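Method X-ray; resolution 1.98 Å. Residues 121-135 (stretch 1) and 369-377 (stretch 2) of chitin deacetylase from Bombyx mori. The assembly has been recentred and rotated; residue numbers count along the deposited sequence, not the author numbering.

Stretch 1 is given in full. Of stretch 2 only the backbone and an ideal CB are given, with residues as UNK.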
# COMPACT_ATOMS: atom_id res chain seq x y z
N GLY A 121 -5.91 16.91 -4.14
CA GLY A 121 -6.55 17.00 -2.84
C GLY A 121 -7.98 16.50 -2.86
O GLY A 121 -8.38 15.73 -1.98
N LYS A 122 -8.75 16.89 -3.88
CA LYS A 122 -10.14 16.43 -3.94
C LYS A 122 -10.21 14.92 -4.06
O LYS A 122 -11.06 14.28 -3.44
CB LYS A 122 -10.88 17.09 -5.10
CG LYS A 122 -11.14 18.58 -4.86
CD LYS A 122 -11.69 19.24 -6.13
CE LYS A 122 -13.07 19.81 -5.90
NZ LYS A 122 -13.68 20.24 -7.19
N GLU A 123 -9.31 14.33 -4.86
CA GLU A 123 -9.30 12.88 -5.04
C GLU A 123 -8.84 12.16 -3.77
O GLU A 123 -9.46 11.19 -3.36
CB GLU A 123 -8.39 12.49 -6.21
CG GLU A 123 -8.98 12.82 -7.60
CD GLU A 123 -10.04 11.81 -8.02
OE1 GLU A 123 -10.40 10.95 -7.20
OE2 GLU A 123 -10.51 11.86 -9.17
N MET A 124 -7.74 12.62 -3.16
CA MET A 124 -7.11 11.82 -2.11
C MET A 124 -7.56 12.26 -0.72
O MET A 124 -7.94 11.42 0.10
CB MET A 124 -5.57 11.89 -2.24
CG MET A 124 -5.07 11.28 -3.59
SD MET A 124 -5.71 9.60 -3.80
CE MET A 124 -4.83 9.17 -5.30
N ALA A 125 -7.50 13.56 -0.42
CA ALA A 125 -8.03 14.01 0.86
C ALA A 125 -9.54 13.79 0.94
O ALA A 125 -10.07 13.48 2.01
CB ALA A 125 -7.70 15.49 1.10
N GLY A 126 -10.24 13.94 -0.19
CA GLY A 126 -11.66 13.62 -0.22
C GLY A 126 -11.92 12.16 0.11
O GLY A 126 -12.81 11.85 0.90
N MET A 127 -11.14 11.25 -0.48
CA MET A 127 -11.34 9.84 -0.18
C MET A 127 -11.06 9.55 1.29
O MET A 127 -11.75 8.74 1.91
CB MET A 127 -10.45 8.96 -1.07
CG MET A 127 -10.62 7.45 -0.82
SD MET A 127 -12.36 6.89 -0.95
CE MET A 127 -12.24 5.16 -0.48
N ARG A 128 -10.04 10.21 1.86
CA ARG A 128 -9.82 10.07 3.31
C ARG A 128 -11.04 10.51 4.11
O ARG A 128 -11.40 9.87 5.11
CB ARG A 128 -8.58 10.87 3.74
CG ARG A 128 -8.29 10.79 5.27
CD ARG A 128 -6.96 11.51 5.65
NE ARG A 128 -7.01 12.91 5.26
CZ ARG A 128 -5.95 13.71 5.24
NH1 ARG A 128 -4.76 13.24 5.60
NH2 ARG A 128 -6.08 14.98 4.87
N VAL A 129 -11.69 11.59 3.70
CA VAL A 129 -12.90 12.04 4.41
C VAL A 129 -14.00 10.98 4.33
O VAL A 129 -14.67 10.67 5.32
CB VAL A 129 -13.38 13.39 3.83
CG1 VAL A 129 -14.86 13.66 4.18
CG2 VAL A 129 -12.47 14.54 4.30
N ILE A 130 -14.21 10.41 3.14
CA ILE A 130 -15.23 9.38 2.97
C ILE A 130 -14.97 8.21 3.91
O ILE A 130 -15.88 7.74 4.62
CB ILE A 130 -15.29 8.92 1.50
CG1 ILE A 130 -15.65 10.10 0.59
CG2 ILE A 130 -16.30 7.77 1.33
CD1 ILE A 130 -15.65 9.73 -0.91
N ILE A 131 -13.73 7.71 3.91
CA ILE A 131 -13.40 6.56 4.75
C ILE A 131 -13.61 6.89 6.22
O ILE A 131 -14.24 6.11 6.96
CB ILE A 131 -11.95 6.11 4.52
CG1 ILE A 131 -11.79 5.57 3.09
CG2 ILE A 131 -11.56 5.05 5.55
CD1 ILE A 131 -10.31 5.36 2.71
N GLU A 132 -13.03 8.01 6.68
CA GLU A 132 -13.11 8.36 8.10
C GLU A 132 -14.55 8.49 8.55
O GLU A 132 -14.92 8.02 9.64
CB GLU A 132 -12.33 9.65 8.36
CG GLU A 132 -10.80 9.47 8.24
CD GLU A 132 -10.00 10.77 8.48
OE1 GLU A 132 -10.59 11.85 8.55
OE2 GLU A 132 -8.76 10.71 8.59
N LYS A 133 -15.41 9.07 7.69
CA LYS A 133 -16.82 9.17 8.04
C LYS A 133 -17.52 7.81 7.97
O LYS A 133 -18.05 7.34 8.98
CB LYS A 133 -17.55 10.17 7.14
CG LYS A 133 -19.06 10.21 7.45
CD LYS A 133 -19.75 11.39 6.76
CE LYS A 133 -21.29 11.30 6.99
NZ LYS A 133 -21.98 12.47 6.33
N PHE A 134 -17.57 7.19 6.79
CA PHE A 134 -18.46 6.04 6.64
C PHE A 134 -17.90 4.75 7.21
O PHE A 134 -18.68 3.81 7.40
CB PHE A 134 -18.86 5.88 5.18
CG PHE A 134 -19.71 7.02 4.74
CD1 PHE A 134 -21.04 7.10 5.16
CD2 PHE A 134 -19.15 8.08 4.03
CE1 PHE A 134 -21.84 8.18 4.80
CE2 PHE A 134 -19.94 9.18 3.67
CZ PHE A 134 -21.29 9.23 4.06
N SER A 135 -16.60 4.69 7.51
CA SER A 135 -16.05 3.57 8.27
C SER A 135 -15.79 3.96 9.73
O SER A 135 -15.24 3.15 10.48
CB SER A 135 -14.74 3.08 7.63
OG SER A 135 -15.03 2.49 6.37
N UNK A 369 -19.03 12.10 -3.45
CA UNK A 369 -18.15 12.18 -4.61
C UNK A 369 -17.22 13.37 -4.43
O UNK A 369 -17.14 13.97 -3.35
CB UNK A 369 -18.95 12.30 -5.91
N UNK A 370 -16.52 13.74 -5.51
CA UNK A 370 -15.46 14.75 -5.44
C UNK A 370 -15.91 16.04 -4.77
O UNK A 370 -15.20 16.60 -3.93
CB UNK A 370 -14.95 15.06 -6.85
N UNK A 371 -17.05 16.58 -5.19
CA UNK A 371 -17.47 17.88 -4.65
C UNK A 371 -18.28 17.76 -3.36
O UNK A 371 -18.63 18.78 -2.78
CB UNK A 371 -18.30 18.63 -5.70
N UNK A 372 -18.59 16.55 -2.91
CA UNK A 372 -19.36 16.36 -1.68
C UNK A 372 -18.95 15.03 -1.06
O UNK A 372 -19.70 14.04 -1.07
CB UNK A 372 -20.87 16.40 -1.95
N UNK A 373 -17.75 14.97 -0.48
CA UNK A 373 -17.28 13.69 0.06
C UNK A 373 -18.04 13.24 1.31
O UNK A 373 -18.00 12.04 1.62
CB UNK A 373 -15.79 13.79 0.39
N UNK A 374 -18.72 14.14 2.04
CA UNK A 374 -19.52 13.68 3.17
C UNK A 374 -20.89 13.18 2.74
O UNK A 374 -21.57 12.51 3.55
CB UNK A 374 -19.68 14.81 4.19
N UNK A 375 -21.29 13.46 1.51
CA UNK A 375 -22.63 13.16 1.03
C UNK A 375 -23.73 13.97 1.70
O UNK A 375 -24.89 13.57 1.65
CB UNK A 375 -22.92 11.67 1.23
N UNK A 376 -23.39 15.09 2.34
CA UNK A 376 -24.40 15.83 3.10
C UNK A 376 -25.25 16.75 2.23
O UNK A 376 -26.28 17.23 2.70
CB UNK A 376 -23.72 16.65 4.19
N UNK A 377 -24.84 17.02 0.99
CA UNK A 377 -25.63 17.91 0.16
C UNK A 377 -25.64 19.38 0.56
O UNK A 377 -26.51 20.13 0.09
CB UNK A 377 -27.07 17.40 0.14

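Residues 121-134 form a helix, and stretch 2 runs beside it as a chain of turns.

At position 369 CA-to-CB points away and meets nothing of the helix; almost any residue would do. It is Trp369, whose backbone opens a type I turn ending at 372.

Position 370 points sideways, its ideal CB 4.9 Å from Lys122 CB. A side chain long enough to bend back would find the aliphatic base of Lys122 and the end of Glu123, which suits leucine, methionine or isoleucine. Leu370 bends back in this way: its CD2 lies 3.9 Å from Lys122 CB and 3.7 Å from Glu123 CD. A water donates to both Lys122 O and Leu370 O.

At 371 CA-to-CB points away, yet the ideal CB is 5.1 Å from Lys122 NZ, a donor that an acid or an amide could reach. Asn371 accepts with its amide oxygen, a hydrogen bond of 2.8 Å from Lys122 NZ to Asn371 OD1.

Position 372 is out of the helix's reach, but the backbone N atoms of 376 and 377 lie nearby, so a short acceptor such as aspartate or asparagine would suit. Asp372 is found, its OD2 accepting from the backbone N of 377 at 2.8 Å.

Position 373 points toward the helix: its ideal CB is 3.6 Å from Gly126 O, 3.7 Å from Ile130 CG1 and 3.9 Å from Val129 CG1. Little depth remains, and the surface is largely apolar, so a compact residue such as alanine, valine or proline fits; phi of -70° permits proline. Pro373 packs its CB 3.9 Å from Ile130 CG1 and 4.0 Å from Val129 CG1.

At 374 CA-to-CB runs sideways, with Val129 CG1 and Lys133 NZ nearby. A methyl could meet Val129 and a hydroxyl the polar backbone ahead, so threonine, valine or serine would suit. Thr374 sets its CG2 3.9 Å from Val129 CG1, and its carbonyl accepts from Lys133: NZ to Thr374 O, 2.8 Å. Thr374 O also lies at the edge of the Phe134 ring, 3.3 Å from Phe134 CZ.

Position 375 closes a second type I turn, begun at 372, with phi of 67°, a value that by itself favours glycine; Gly375 is found.

At 376 the ideal CB is 5.0 Å from Lys133 NZ. The positive charge invites aspartate or glutamate, though a neutral acceptor could also serve. Asp376 forms a salt bridge, OD1 to Lys133 NZ at 3.0 Å, and a water accepts from Lys133 NZ and donates to Asp376 OD2.

Position 377, beyond the helix's reach, again has positive phi, 70°, which favours glycine, and is Gly377.

Stretch 2 (369-377) WLNDPTGDG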
# COMPACT_ATOMS: atom_id res chain seq x y z
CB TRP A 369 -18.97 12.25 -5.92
CG TRP A 369 -18.22 11.74 -7.19
CD1 TRP A 369 -17.73 12.50 -8.23
CD2 TRP A 369 -17.91 10.37 -7.51
NE1 TRP A 369 -17.13 11.68 -9.18
CE2 TRP A 369 -17.24 10.38 -8.77
CE3 TRP A 369 -18.12 9.15 -6.86
CZ2 TRP A 369 -16.77 9.21 -9.38
CZ3 TRP A 369 -17.67 7.97 -7.47
CH2 TRP A 369 -17.00 8.02 -8.73
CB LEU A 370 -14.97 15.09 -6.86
CG LEU A 370 -14.01 14.15 -7.57
CD1 LEU A 370 -13.83 14.66 -9.02
CD2 LEU A 370 -12.68 14.14 -6.83
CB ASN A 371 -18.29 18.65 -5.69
CG ASN A 371 -17.45 19.08 -6.89
OD1 ASN A 371 -16.23 19.22 -6.78
ND2 ASN A 371 -18.10 19.31 -8.02
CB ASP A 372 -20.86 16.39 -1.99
CG ASP A 372 -21.71 16.35 -0.74
OD1 ASP A 372 -21.16 16.49 0.38
OD2 ASP A 372 -22.92 16.14 -0.87
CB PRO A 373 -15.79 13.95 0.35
CG PRO A 373 -15.65 15.44 0.46
CD PRO A 373 -16.71 16.02 -0.47
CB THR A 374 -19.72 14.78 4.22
OG1 THR A 374 -20.47 15.85 3.64
CG2 THR A 374 -18.38 15.32 4.71
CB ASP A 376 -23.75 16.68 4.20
CG ASP A 376 -23.25 15.83 5.38
OD1 ASP A 376 -23.75 14.71 5.57
OD2 ASP A 376 -22.36 16.29 6.12
O HOH W 1 -13.19 15.69 -2.35
O HOH W 2 -21.20 14.70 7.67
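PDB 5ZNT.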